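Local structure of folylpolyglutamate synthase/dihydrofolate synthase (Thermotoga maritima, 1O5Z) at residues V176-R180 with I190-A194; M267-H271 with K337-N341; S71-V75 with L98-Y102; F260-T266 with I295-K300; P87-T91 with V424-E429. The protein probably catalyses the ATP-dependent addition of L-glutamate to tetrahydrofolyl-polyglutamates and to dihydropteroate, serving folate biosynthesis as a magnesium-dependent ligase. All blocks are in the same frame, centred on the assembly; numbering follows the deposited sequence.

Interaction 1 (V176-R180 with I190-A194); sequences VTVDR and IEQIA
Within the P-loop NTPase-like middle domain of this Mur ligase relative, the chain leaves parallel strand 173-175, takes near-helical values at V176, then extends from T177 to D179 (phi/psi -141/165°, -129/106°, -125/147°) past the first turn of helix 190-197, whose A194 N bonds to I190 O at 2.7 Å. V178 and A194 pair at 5.9 Å between CA atoms, R180 and I190 also at 5.9 Å. V178 (chi1 t) points at the helix and sets CG1 3.6 Å from I193 CG2, 3.9 Å from A194 CB and 4.4 Å from I190 CG2. I190, both chi angles m, brings CD1 to 3.6 Å from R180 N. A216 also touches V178 and I190. D179, its CA-to-CB bond pointing away from the helix, accepts from T177 OG1 at 2.7 Å through OD2; both bond to N61 in the loop after strand 53-58, the P-loop position, and D179 is salt-bridged to K213. R180 lays one guanidinium face over I190, with NH1 3.8 Å from I190 CG1.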
# COMPACT_ATOMS: atom_id res chain seq x y z
N VAL A 176 8.73 8.64 -1.54
CA VAL A 176 9.39 7.84 -0.52
C VAL A 176 10.70 7.29 -1.08
O VAL A 176 11.78 7.51 -0.51
CB VAL A 176 8.50 6.70 0.02
CG1 VAL A 176 9.25 5.97 1.18
CG2 VAL A 176 7.14 7.19 0.49
N THR A 177 10.58 6.58 -2.22
CA THR A 177 11.71 6.09 -3.00
C THR A 177 11.49 6.18 -4.50
O THR A 177 10.38 6.32 -4.98
CB THR A 177 12.09 4.59 -2.67
OG1 THR A 177 11.06 3.63 -3.08
CG2 THR A 177 12.33 4.41 -1.14
N VAL A 178 12.60 6.04 -5.22
CA VAL A 178 12.61 5.83 -6.64
C VAL A 178 13.49 4.61 -6.94
O VAL A 178 14.72 4.70 -6.87
CB VAL A 178 13.14 7.07 -7.37
CG1 VAL A 178 13.17 6.81 -8.89
CG2 VAL A 178 12.35 8.36 -6.96
N ASP A 179 12.84 3.49 -7.29
CA ASP A 179 13.53 2.22 -7.54
C ASP A 179 13.18 1.67 -8.93
O ASP A 179 12.06 1.85 -9.40
CB ASP A 179 13.16 1.20 -6.45
CG ASP A 179 13.54 1.68 -5.05
OD1 ASP A 179 14.75 2.04 -4.93
OD2 ASP A 179 12.72 1.73 -4.03
N ARG A 180 14.15 0.99 -9.55
CA ARG A 180 14.06 0.46 -10.93
C ARG A 180 13.13 -0.73 -10.92
O ARG A 180 12.73 -1.18 -9.86
CB ARG A 180 15.45 0.01 -11.43
CG ARG A 180 15.95 0.59 -12.78
CD ARG A 180 17.52 0.75 -12.80
NE ARG A 180 18.06 1.52 -13.94
CZ ARG A 180 19.25 2.17 -13.95
NH1 ARG A 180 20.04 2.16 -12.86
NH2 ARG A 180 19.69 2.82 -15.05
N ILE A 190 16.41 5.06 -14.01
CA ILE A 190 16.09 5.74 -12.77
C ILE A 190 15.68 7.18 -12.99
O ILE A 190 14.78 7.69 -12.33
CB ILE A 190 17.28 5.68 -11.78
CG1 ILE A 190 17.36 4.27 -11.17
CG2 ILE A 190 17.16 6.74 -10.65
CD1 ILE A 190 16.11 3.84 -10.36
N GLU A 191 16.35 7.84 -13.91
CA GLU A 191 16.14 9.24 -14.15
C GLU A 191 14.75 9.45 -14.73
O GLU A 191 14.05 10.37 -14.32
CB GLU A 191 17.27 9.78 -15.03
CG GLU A 191 18.64 9.72 -14.32
CD GLU A 191 19.58 8.55 -14.70
OE1 GLU A 191 19.25 7.77 -15.64
OE2 GLU A 191 20.68 8.43 -14.08
N GLN A 192 14.31 8.56 -15.62
CA GLN A 192 12.94 8.62 -16.18
C GLN A 192 11.85 8.37 -15.16
O GLN A 192 10.85 9.08 -15.10
CB GLN A 192 12.77 7.59 -17.29
CG GLN A 192 13.53 7.93 -18.54
CD GLN A 192 13.37 6.88 -19.59
OE1 GLN A 192 14.24 6.06 -19.74
NE2 GLN A 192 12.24 6.90 -20.31
N ILE A 193 12.05 7.32 -14.38
CA ILE A 193 11.16 6.98 -13.28
C ILE A 193 11.10 8.15 -12.27
O ILE A 193 10.04 8.61 -11.89
CB ILE A 193 11.66 5.68 -12.58
CG1 ILE A 193 11.52 4.48 -13.54
CG2 ILE A 193 10.86 5.43 -11.25
CD1 ILE A 193 12.41 3.31 -13.21
N ALA A 194 12.27 8.60 -11.86
CA ALA A 194 12.41 9.78 -11.00
C ALA A 194 11.66 10.97 -11.55
O ALA A 194 11.05 11.71 -10.81
CB ALA A 194 13.90 10.15 -10.81

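Interaction 2 (M267-H271 with K337-N341); sequences MNGPH and KLYFN
Two short pieces of chain meet here: the loop M267-H271, which links strand 259-265 to helix 271-286, and the C-terminal end of helix 326-339. The backbones stay well apart, with CA atoms 8.3 Å from G269 to L338 and 8.4 Å from N268 to Y339, so side chains bridge the gap and only 188 Å² is buried. L338, still helical, points toward the loop with chi1 m and chi2 t, and its CD1 packs 3.4 Å from P270 CG, an apolar touch near the surface. Y339, the last helical residue, reaches furthest across. With chi1 m, its ring extends until the OH accepts a hydrogen bond from G269 N at 2.9 Å and 166°; N250 OD1 also bonds to this hydroxyl. The contact joins two domains of the Mur ligase fold: the tyrosine ties helix 326-339 of the C-terminal glutamate ligase domain to the loop 267-271 of the middle domain. N268 (chi1 m) lays its CB over one face of the same ring, a CH-pi contact 4.2 Å from the centroid and 22° off the normal, while N268 OD1 takes bonds from H248 N and N250 ND2. G269 has phi/psi of 111/132°, where a CB would jam against the preceding carbonyl. At F340 the chain leaves helical geometry (phi/psi -132/30°), and its side chain packs on I310, M317 and I319 of the C-terminal domain's sheet.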
# COMPACT_ATOMS: atom_id res chain seq x y z
N MET A 267 4.63 -2.40 12.99
CA MET A 267 5.05 -2.95 11.70
C MET A 267 6.49 -3.40 11.77
O MET A 267 7.36 -2.70 12.33
CB MET A 267 4.98 -1.89 10.62
CG MET A 267 3.60 -1.53 10.18
SD MET A 267 3.76 -0.19 8.98
CE MET A 267 4.24 -1.21 7.62
N ASN A 268 6.75 -4.57 11.21
CA ASN A 268 8.06 -5.20 11.29
C ASN A 268 8.80 -5.00 10.01
O ASN A 268 8.19 -4.79 8.99
CB ASN A 268 7.91 -6.64 11.59
CG ASN A 268 7.28 -6.86 12.92
OD1 ASN A 268 7.91 -6.62 13.98
ND2 ASN A 268 6.01 -7.28 12.89
N GLY A 269 10.11 -5.01 10.10
CA GLY A 269 10.95 -4.72 8.96
C GLY A 269 11.66 -3.40 9.16
O GLY A 269 11.02 -2.39 9.55
N PRO A 270 12.97 -3.37 8.91
CA PRO A 270 13.78 -2.13 9.11
C PRO A 270 13.54 -1.01 8.06
O PRO A 270 13.70 0.18 8.38
CB PRO A 270 15.22 -2.64 9.09
CG PRO A 270 15.11 -4.17 9.05
CD PRO A 270 13.79 -4.50 8.41
N HIS A 271 13.11 -1.37 6.84
CA HIS A 271 12.59 -0.36 5.88
C HIS A 271 11.43 0.42 6.44
O HIS A 271 11.22 1.54 6.03
CB HIS A 271 12.13 -0.96 4.55
CG HIS A 271 13.25 -1.25 3.62
ND1 HIS A 271 14.17 -0.29 3.24
CD2 HIS A 271 13.64 -2.40 3.01
CE1 HIS A 271 15.07 -0.84 2.44
NE2 HIS A 271 14.77 -2.11 2.28
N LYS A 337 15.05 -13.63 8.26
CA LYS A 337 16.28 -13.92 8.97
C LYS A 337 16.48 -13.00 10.19
O LYS A 337 17.21 -13.33 11.15
CB LYS A 337 17.49 -13.85 8.01
CG LYS A 337 17.51 -14.84 6.81
CD LYS A 337 18.99 -15.23 6.45
CE LYS A 337 19.28 -15.62 4.95
NZ LYS A 337 18.35 -16.65 4.37
N LEU A 338 15.83 -11.85 10.16
CA LEU A 338 15.95 -10.89 11.24
C LEU A 338 15.08 -11.25 12.40
O LEU A 338 15.48 -11.15 13.54
CB LEU A 338 15.54 -9.50 10.79
CG LEU A 338 16.57 -8.69 10.02
CD1 LEU A 338 15.92 -7.39 9.62
CD2 LEU A 338 17.84 -8.45 10.85
N TYR A 339 13.87 -11.66 12.12
CA TYR A 339 12.87 -11.78 13.14
C TYR A 339 12.61 -13.22 13.56
O TYR A 339 11.96 -13.46 14.57
CB TYR A 339 11.57 -11.14 12.64
CG TYR A 339 11.62 -9.62 12.58
CD1 TYR A 339 11.80 -8.95 11.38
CD2 TYR A 339 11.49 -8.85 13.73
CE1 TYR A 339 11.83 -7.56 11.33
CE2 TYR A 339 11.52 -7.48 13.68
CZ TYR A 339 11.69 -6.84 12.48
OH TYR A 339 11.74 -5.46 12.43
N PHE A 340 13.11 -14.19 12.79
CA PHE A 340 12.80 -15.61 13.03
C PHE A 340 14.02 -16.49 13.01
O PHE A 340 13.93 -17.66 12.68
CB PHE A 340 11.80 -16.09 11.98
CG PHE A 340 10.48 -15.43 12.13
CD1 PHE A 340 9.57 -15.91 13.07
CD2 PHE A 340 10.17 -14.29 11.42
CE1 PHE A 340 8.32 -15.28 13.24
CE2 PHE A 340 8.95 -13.67 11.58
CZ PHE A 340 8.02 -14.17 12.49
N ASN A 341 15.14 -15.92 13.40
CA ASN A 341 16.42 -16.58 13.19
C ASN A 341 16.47 -18.05 13.70
O ASN A 341 16.72 -19.00 12.91
CB ASN A 341 17.50 -15.75 13.82
CG ASN A 341 18.87 -16.27 13.50
OD1 ASN A 341 19.15 -16.60 12.36
ND2 ASN A 341 19.73 -16.36 14.51

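Interaction 3 (S71-V75 with L98-Y102); sequences SNILV and LNEEY
E100 dominates this contact between helix 63-77 and the tight turn of a beta hairpin. The turn, type I' from L98 to E101, puts N99 and E100 in left-handed conformations (phi/psi 55/38° and 67/19°) and is closed by E101 N to L98 O at 2.9 Å and L98 N to E101 O at 3.0 Å. The CA atoms of V75 and N99 lie 5.6 Å apart, those of N72 and E100 7.0 Å. With chi1 and chi2 both m, the E100 side chain runs from N72 toward S71, against the N-to-C direction of the helix: CG sits 3.8 Å from N72 OD1 and OE2 3.2 Å from S71 CB. Its carboxylate is held by Y85 and S83 through OE2 and by R97 in a salt bridge through OE1. A water links the segments, accepting from N72 ND2 at 2.7 Å and donating to E100 OE1 at 2.9 Å. V75, chi1 t, points at the turn and places CG2 3.5 Å from N99 CA, while N99 OD1 accepts from V81 N. The turn thereby packs against the helix that follows the P-loop-like segment in the Mur ligase middle domain, at the edge hairpin of its mixed central sheet.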
# COMPACT_ATOMS: atom_id res chain seq x y z
N SER A 71 -1.63 9.08 8.00
CA SER A 71 -3.05 9.13 8.36
C SER A 71 -3.23 8.78 9.78
O SER A 71 -3.98 9.38 10.42
CB SER A 71 -3.93 8.14 7.56
OG SER A 71 -3.62 8.27 6.19
N ASN A 72 -2.62 7.69 10.20
CA ASN A 72 -2.77 7.21 11.56
C ASN A 72 -2.36 8.22 12.61
O ASN A 72 -3.06 8.37 13.61
CB ASN A 72 -2.07 5.87 11.74
CG ASN A 72 -3.03 4.74 11.46
OD1 ASN A 72 -4.06 4.65 12.15
ND2 ASN A 72 -2.78 3.95 10.43
N ILE A 73 -1.30 8.97 12.34
CA ILE A 73 -0.85 9.97 13.29
C ILE A 73 -1.86 11.14 13.39
O ILE A 73 -2.18 11.63 14.48
CB ILE A 73 0.53 10.49 12.90
CG1 ILE A 73 1.58 9.40 13.13
CG2 ILE A 73 0.90 11.76 13.74
CD1 ILE A 73 2.94 9.75 12.52
N LEU A 74 -2.35 11.59 12.23
CA LEU A 74 -3.32 12.66 12.20
C LEU A 74 -4.65 12.26 12.76
O LEU A 74 -5.29 13.05 13.44
CB LEU A 74 -3.53 13.12 10.77
CG LEU A 74 -2.34 13.80 10.08
CD1 LEU A 74 -2.62 13.85 8.58
CD2 LEU A 74 -2.12 15.21 10.61
N VAL A 75 -5.05 11.02 12.50
CA VAL A 75 -6.27 10.48 13.15
C VAL A 75 -6.12 10.47 14.69
O VAL A 75 -7.03 10.88 15.37
CB VAL A 75 -6.65 9.09 12.62
CG1 VAL A 75 -7.68 8.39 13.56
CG2 VAL A 75 -7.22 9.24 11.22
N LEU A 98 -12.15 6.73 6.22
CA LEU A 98 -12.45 7.88 7.06
C LEU A 98 -11.95 7.49 8.45
O LEU A 98 -12.40 6.50 9.05
CB LEU A 98 -13.94 8.13 7.12
CG LEU A 98 -14.46 9.28 7.98
CD1 LEU A 98 -13.90 10.62 7.54
CD2 LEU A 98 -15.98 9.25 7.88
N ASN A 99 -10.96 8.24 8.90
CA ASN A 99 -10.36 8.04 10.18
C ASN A 99 -9.90 6.61 10.25
O ASN A 99 -10.00 5.96 11.25
CB ASN A 99 -11.35 8.42 11.27
CG ASN A 99 -11.72 9.92 11.21
OD1 ASN A 99 -10.92 10.71 10.75
ND2 ASN A 99 -12.90 10.30 11.73
N GLU A 100 -9.39 6.14 9.11
CA GLU A 100 -8.80 4.82 8.97
C GLU A 100 -9.80 3.66 9.13
O GLU A 100 -9.42 2.53 9.32
CB GLU A 100 -7.56 4.72 9.87
CG GLU A 100 -6.34 5.41 9.23
CD GLU A 100 -5.92 4.76 7.95
OE1 GLU A 100 -5.89 3.49 7.90
OE2 GLU A 100 -5.60 5.48 7.00
N GLU A 101 -11.08 3.95 8.99
CA GLU A 101 -12.07 2.92 8.88
C GLU A 101 -12.44 2.81 7.41
O GLU A 101 -12.61 3.80 6.78
CB GLU A 101 -13.28 3.27 9.72
CG GLU A 101 -13.12 3.02 11.20
CD GLU A 101 -12.79 1.54 11.51
OE1 GLU A 101 -13.73 0.67 11.42
OE2 GLU A 101 -11.59 1.25 11.83
N TYR A 102 -12.58 1.60 6.88
CA TYR A 102 -12.94 1.41 5.47
C TYR A 102 -14.34 1.99 5.19
O TYR A 102 -15.28 1.81 5.95
CB TYR A 102 -12.96 -0.06 5.05
CG TYR A 102 -11.70 -0.87 5.28
CD1 TYR A 102 -11.73 -2.26 5.16
CD2 TYR A 102 -10.48 -0.26 5.63
CE1 TYR A 102 -10.58 -3.02 5.41
CE2 TYR A 102 -9.34 -1.01 5.86
CZ TYR A 102 -9.39 -2.37 5.75
OH TYR A 102 -8.22 -3.08 6.00
O HOH W 1 -4.43 1.86 9.82

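Interaction 4 (F260-T266 with I295-K300); sequences FEDLVLT and IREGLK
A G1 beta bulge interrupts the edge strand 259-265 at D262 and L263, both of which face F252, and the corner it makes hands two carbonyls to one arginine. D262 adopts phi/psi 50/48°. The strand belongs to the three-stranded antiparallel sheet of the Mur ligase middle domain, and helix 292-301 packs beside it, the axes of 263-265 and 295-300 nearly parallel, 20° between their N-to-C directions, with a closest approach of 7.0 Å. CA atoms pair L263 with R296 at 6.3 Å and L265 with K300 at 5.0 Å. R296, extended through chi2 and chi3 (both t), donates from NH2 to E261 O and from NH1 to D262 O, each at 3.1 Å; L263 CD2 lies over a guanidinium face, and E292 pairs with NE. Apolar side chains meet between strand and helix: F260 CZ and I295 CD1 at 3.6 Å, L263 CD1 and L299 CD1 at 4.2 Å, L265 CD2 and L299 CB at 4.2 Å. One water donates to V264 O and R296 O, at 2.6 Å each; another donates to L299 O at 2.7 Å and accepts weakly from T266 N at 3.0 Å. T266, chi1 m, donates from OG1 to K300 O at 2.6 Å.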
# COMPACT_ATOMS: atom_id res chain seq x y z
N PHE A 260 12.84 12.64 18.60
CA PHE A 260 12.10 11.69 19.40
C PHE A 260 13.02 10.50 19.63
O PHE A 260 13.79 10.12 18.73
CB PHE A 260 10.83 11.27 18.69
CG PHE A 260 9.90 12.41 18.41
CD1 PHE A 260 9.63 12.81 17.10
CD2 PHE A 260 9.28 13.11 19.46
CE1 PHE A 260 8.75 13.88 16.84
CE2 PHE A 260 8.39 14.18 19.21
CZ PHE A 260 8.14 14.57 17.91
N GLU A 261 12.97 9.94 20.83
CA GLU A 261 13.78 8.78 21.17
C GLU A 261 12.87 7.60 21.53
O GLU A 261 11.82 7.79 22.12
CB GLU A 261 14.69 9.10 22.35
CG GLU A 261 15.41 10.44 22.31
CD GLU A 261 16.42 10.53 23.43
OE1 GLU A 261 17.22 9.57 23.58
OE2 GLU A 261 16.41 11.52 24.19
N ASP A 262 13.29 6.39 21.18
CA ASP A 262 12.51 5.17 21.44
C ASP A 262 11.04 5.22 21.00
O ASP A 262 10.14 4.86 21.75
CB ASP A 262 12.67 4.73 22.89
CG ASP A 262 14.10 4.37 23.21
OD1 ASP A 262 14.58 4.76 24.30
OD2 ASP A 262 14.84 3.74 22.40
N LEU A 263 10.84 5.66 19.77
CA LEU A 263 9.60 5.46 19.08
C LEU A 263 9.45 3.99 18.75
O LEU A 263 10.42 3.29 18.55
CB LEU A 263 9.57 6.27 17.80
CG LEU A 263 9.72 7.79 17.92
CD1 LEU A 263 9.92 8.35 16.54
CD2 LEU A 263 8.48 8.41 18.52
N VAL A 264 8.22 3.53 18.67
CA VAL A 264 7.92 2.14 18.46
C VAL A 264 7.00 1.97 17.26
O VAL A 264 5.94 2.63 17.14
CB VAL A 264 7.29 1.55 19.74
CG1 VAL A 264 6.90 0.07 19.54
CG2 VAL A 264 8.28 1.68 20.91
N LEU A 265 7.43 1.11 16.35
CA LEU A 265 6.60 0.63 15.28
C LEU A 265 6.15 -0.78 15.55
O LEU A 265 6.92 -1.66 15.90
CB LEU A 265 7.36 0.55 13.99
CG LEU A 265 7.46 1.69 13.02
CD1 LEU A 265 8.15 1.07 11.85
CD2 LEU A 265 6.12 2.25 12.61
N THR A 266 4.89 -1.00 15.29
CA THR A 266 4.35 -2.32 15.37
C THR A 266 4.73 -3.08 14.12
O THR A 266 5.15 -4.24 14.20
CB THR A 266 2.86 -2.19 15.56
OG1 THR A 266 2.67 -1.54 16.82
CG2 THR A 266 2.19 -3.54 15.77
N ILE A 295 1.89 11.05 17.45
CA ILE A 295 2.95 10.50 16.64
C ILE A 295 3.21 9.10 17.18
O ILE A 295 3.25 8.12 16.43
CB ILE A 295 4.21 11.42 16.74
CG1 ILE A 295 4.02 12.68 15.91
CG2 ILE A 295 5.46 10.72 16.25
CD1 ILE A 295 4.98 13.75 16.28
N ARG A 296 3.40 8.98 18.48
CA ARG A 296 3.71 7.66 19.02
C ARG A 296 2.56 6.68 18.82
O ARG A 296 2.79 5.51 18.50
CB ARG A 296 4.02 7.75 20.49
CG ARG A 296 5.29 8.46 20.75
CD ARG A 296 5.68 8.47 22.22
NE ARG A 296 6.93 9.20 22.39
CZ ARG A 296 8.13 8.65 22.33
NH1 ARG A 296 8.26 7.35 22.15
NH2 ARG A 296 9.23 9.40 22.47
N GLU A 297 1.34 7.13 19.02
CA GLU A 297 0.21 6.22 18.93
C GLU A 297 -0.06 5.86 17.48
O GLU A 297 -0.29 4.72 17.18
CB GLU A 297 -1.05 6.79 19.59
CG GLU A 297 -2.35 6.09 19.18
CD GLU A 297 -3.59 6.72 19.81
OE1 GLU A 297 -3.71 6.54 21.03
OE2 GLU A 297 -4.41 7.38 19.09
N GLY A 298 0.00 6.85 16.61
CA GLY A 298 -0.20 6.66 15.17
C GLY A 298 0.80 5.68 14.57
O GLY A 298 0.39 4.78 13.83
N LEU A 299 2.08 5.83 14.95
CA LEU A 299 3.14 4.85 14.58
C LEU A 299 2.93 3.44 15.14
O LEU A 299 3.17 2.44 14.48
CB LEU A 299 4.51 5.34 15.02
CG LEU A 299 5.04 6.58 14.31
CD1 LEU A 299 6.35 6.94 14.86
CD2 LEU A 299 5.14 6.38 12.81
N LYS A 300 2.48 3.36 16.38
CA LYS A 300 2.09 2.07 16.96
C LYS A 300 0.92 1.41 16.21
O LYS A 300 0.80 0.19 16.19
CB LYS A 300 1.71 2.25 18.43
CG LYS A 300 2.39 1.25 19.29
CD LYS A 300 2.43 1.60 20.76
CE LYS A 300 3.25 0.45 21.53
NZ LYS A 300 4.00 0.86 22.83
O HOH W 2 5.19 4.51 18.75
O HOH W 3 3.04 0.05 13.13

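Interaction 5 (P87-T91 with V424-E429); sequences PHLST and VGYVRE
The peptide bond before P87 is cis, and L89 and S90 (phi/psi -100/-55° and -117/-42°) bend the loop against helix 421-433. Approach is closest at S90 and G425, whose CA atoms stand 4.5 Å apart. G425 makes this possible: a CB there would lie 2.0 Å from L89 O, whereas its CA makes a CA-H...O contact with that oxygen at 3.5 Å and 163°. The loop belongs to the Mur ligase middle domain and the helix packs on the sheet of the C-terminal domain, so the contact spans the two lobes between which Mur ligases generally hold their substrates. S90, chi1 m, donates from OG to G425 O at 2.7 Å, an oxygen that also accepts from E429 N at 3.0 Å. A water donates to S90 OG at 2.5 Å and accepts from R428 NH1 at 3.1 Å; R428 is salt-bridged to E309. L89 (chi1 t, chi2 p) sets CD2 3.8 Å from R428 CD and 4.4 Å from V424 CG1.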
# COMPACT_ATOMS: atom_id res chain seq x y z
N PRO A 87 -3.28 -0.78 -4.35
CA PRO A 87 -4.56 -1.32 -4.78
C PRO A 87 -5.27 -1.80 -3.49
O PRO A 87 -5.24 -1.08 -2.51
CB PRO A 87 -4.14 -2.44 -5.73
CG PRO A 87 -2.79 -2.91 -5.12
CD PRO A 87 -2.21 -1.78 -4.36
N HIS A 88 -5.89 -2.97 -3.45
CA HIS A 88 -6.33 -3.47 -2.17
C HIS A 88 -5.90 -4.88 -2.13
O HIS A 88 -5.57 -5.46 -3.16
CB HIS A 88 -7.86 -3.36 -2.00
CG HIS A 88 -8.67 -4.15 -3.00
ND1 HIS A 88 -9.26 -3.57 -4.10
CD2 HIS A 88 -9.00 -5.46 -3.04
CE1 HIS A 88 -9.94 -4.49 -4.77
NE2 HIS A 88 -9.80 -5.65 -4.15
N LEU A 89 -5.96 -5.44 -0.92
CA LEU A 89 -5.56 -6.80 -0.63
C LEU A 89 -6.76 -7.76 -0.55
O LEU A 89 -6.83 -8.77 -1.26
CB LEU A 89 -4.76 -6.79 0.68
CG LEU A 89 -3.95 -8.04 0.89
CD1 LEU A 89 -2.87 -8.17 -0.18
CD2 LEU A 89 -3.38 -8.06 2.30
N SER A 90 -7.72 -7.43 0.31
CA SER A 90 -8.85 -8.32 0.61
C SER A 90 -10.18 -7.71 0.19
O SER A 90 -11.01 -8.41 -0.36
CB SER A 90 -8.90 -8.64 2.09
OG SER A 90 -7.73 -9.28 2.52
N THR A 91 -10.38 -6.42 0.43
CA THR A 91 -11.59 -5.79 0.00
C THR A 91 -11.30 -4.46 -0.62
O THR A 91 -10.45 -3.73 -0.17
CB THR A 91 -12.61 -5.60 1.15
OG1 THR A 91 -13.68 -4.79 0.65
CG2 THR A 91 -12.01 -4.80 2.30
N VAL A 424 -2.44 -14.07 -0.43
CA VAL A 424 -2.32 -13.43 0.87
C VAL A 424 -3.61 -12.70 1.32
O VAL A 424 -4.01 -12.80 2.46
CB VAL A 424 -1.11 -12.52 0.91
CG1 VAL A 424 -1.08 -11.76 2.20
CG2 VAL A 424 0.17 -13.37 0.75
N GLY A 425 -4.27 -11.98 0.44
CA GLY A 425 -5.44 -11.25 0.82
C GLY A 425 -6.54 -12.19 1.21
O GLY A 425 -7.32 -11.89 2.10
N TYR A 426 -6.61 -13.33 0.54
CA TYR A 426 -7.63 -14.33 0.80
C TYR A 426 -7.48 -15.00 2.15
O TYR A 426 -8.41 -15.12 2.92
CB TYR A 426 -7.53 -15.38 -0.29
CG TYR A 426 -8.56 -16.50 -0.26
CD1 TYR A 426 -9.84 -16.34 -0.82
CD2 TYR A 426 -8.23 -17.74 0.28
CE1 TYR A 426 -10.72 -17.39 -0.81
CE2 TYR A 426 -9.11 -18.75 0.30
CZ TYR A 426 -10.33 -18.59 -0.24
OH TYR A 426 -11.15 -19.68 -0.19
N VAL A 427 -6.28 -15.43 2.42
CA VAL A 427 -5.94 -16.02 3.72
C VAL A 427 -6.02 -15.03 4.89
O VAL A 427 -6.47 -15.36 5.96
CB VAL A 427 -4.52 -16.61 3.63
CG1 VAL A 427 -3.98 -16.99 5.02
CG2 VAL A 427 -4.54 -17.82 2.68
N ARG A 428 -5.56 -13.81 4.69
CA ARG A 428 -5.68 -12.79 5.69
C ARG A 428 -7.12 -12.57 5.99
O ARG A 428 -7.49 -12.36 7.14
CB ARG A 428 -5.10 -11.49 5.17
CG ARG A 428 -4.86 -10.49 6.26
CD ARG A 428 -4.58 -9.11 5.78
NE ARG A 428 -4.13 -8.33 6.93
CZ ARG A 428 -4.94 -7.80 7.79
NH1 ARG A 428 -6.23 -7.88 7.58
NH2 ARG A 428 -4.48 -7.13 8.83
N GLU A 429 -7.96 -12.57 4.97
CA GLU A 429 -9.35 -12.29 5.26
C GLU A 429 -9.92 -13.39 6.16
O GLU A 429 -10.67 -13.12 7.09
CB GLU A 429 -10.20 -12.15 4.01
CG GLU A 429 -11.54 -11.50 4.35
CD GLU A 429 -12.46 -11.31 3.19
OE1 GLU A 429 -12.00 -11.53 2.09
OE2 GLU A 429 -13.67 -10.97 3.39
O HOH W 4 -7.69 -8.60 4.92

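Interactions 1, 3 and 4 lie in or beside the middle domain, while 2 and 5 tie it to the C-terminal domain at separate places, centres 21 Å apart, in a family that generally binds substrate between these domains. Along the chain interaction 3 closes before 1 opens, and 1 before 4; 2 and 4 cross; interaction 5 encloses 1, 2 and 4 and crosses 3. In interactions 3 and 4, I73 of helix 63-77 packs on I295, G298 and L299 of helix 292-301. Y102 CD1 meets T91 CG2 at 3.8 Å, joining 3 to 5. Interactions 2 and 4 adjoin at T266 and M267. M267 touches S65 and M69, and L265 touches M69, so helix 63-77 links hairpin, small sheet and interdomain loop.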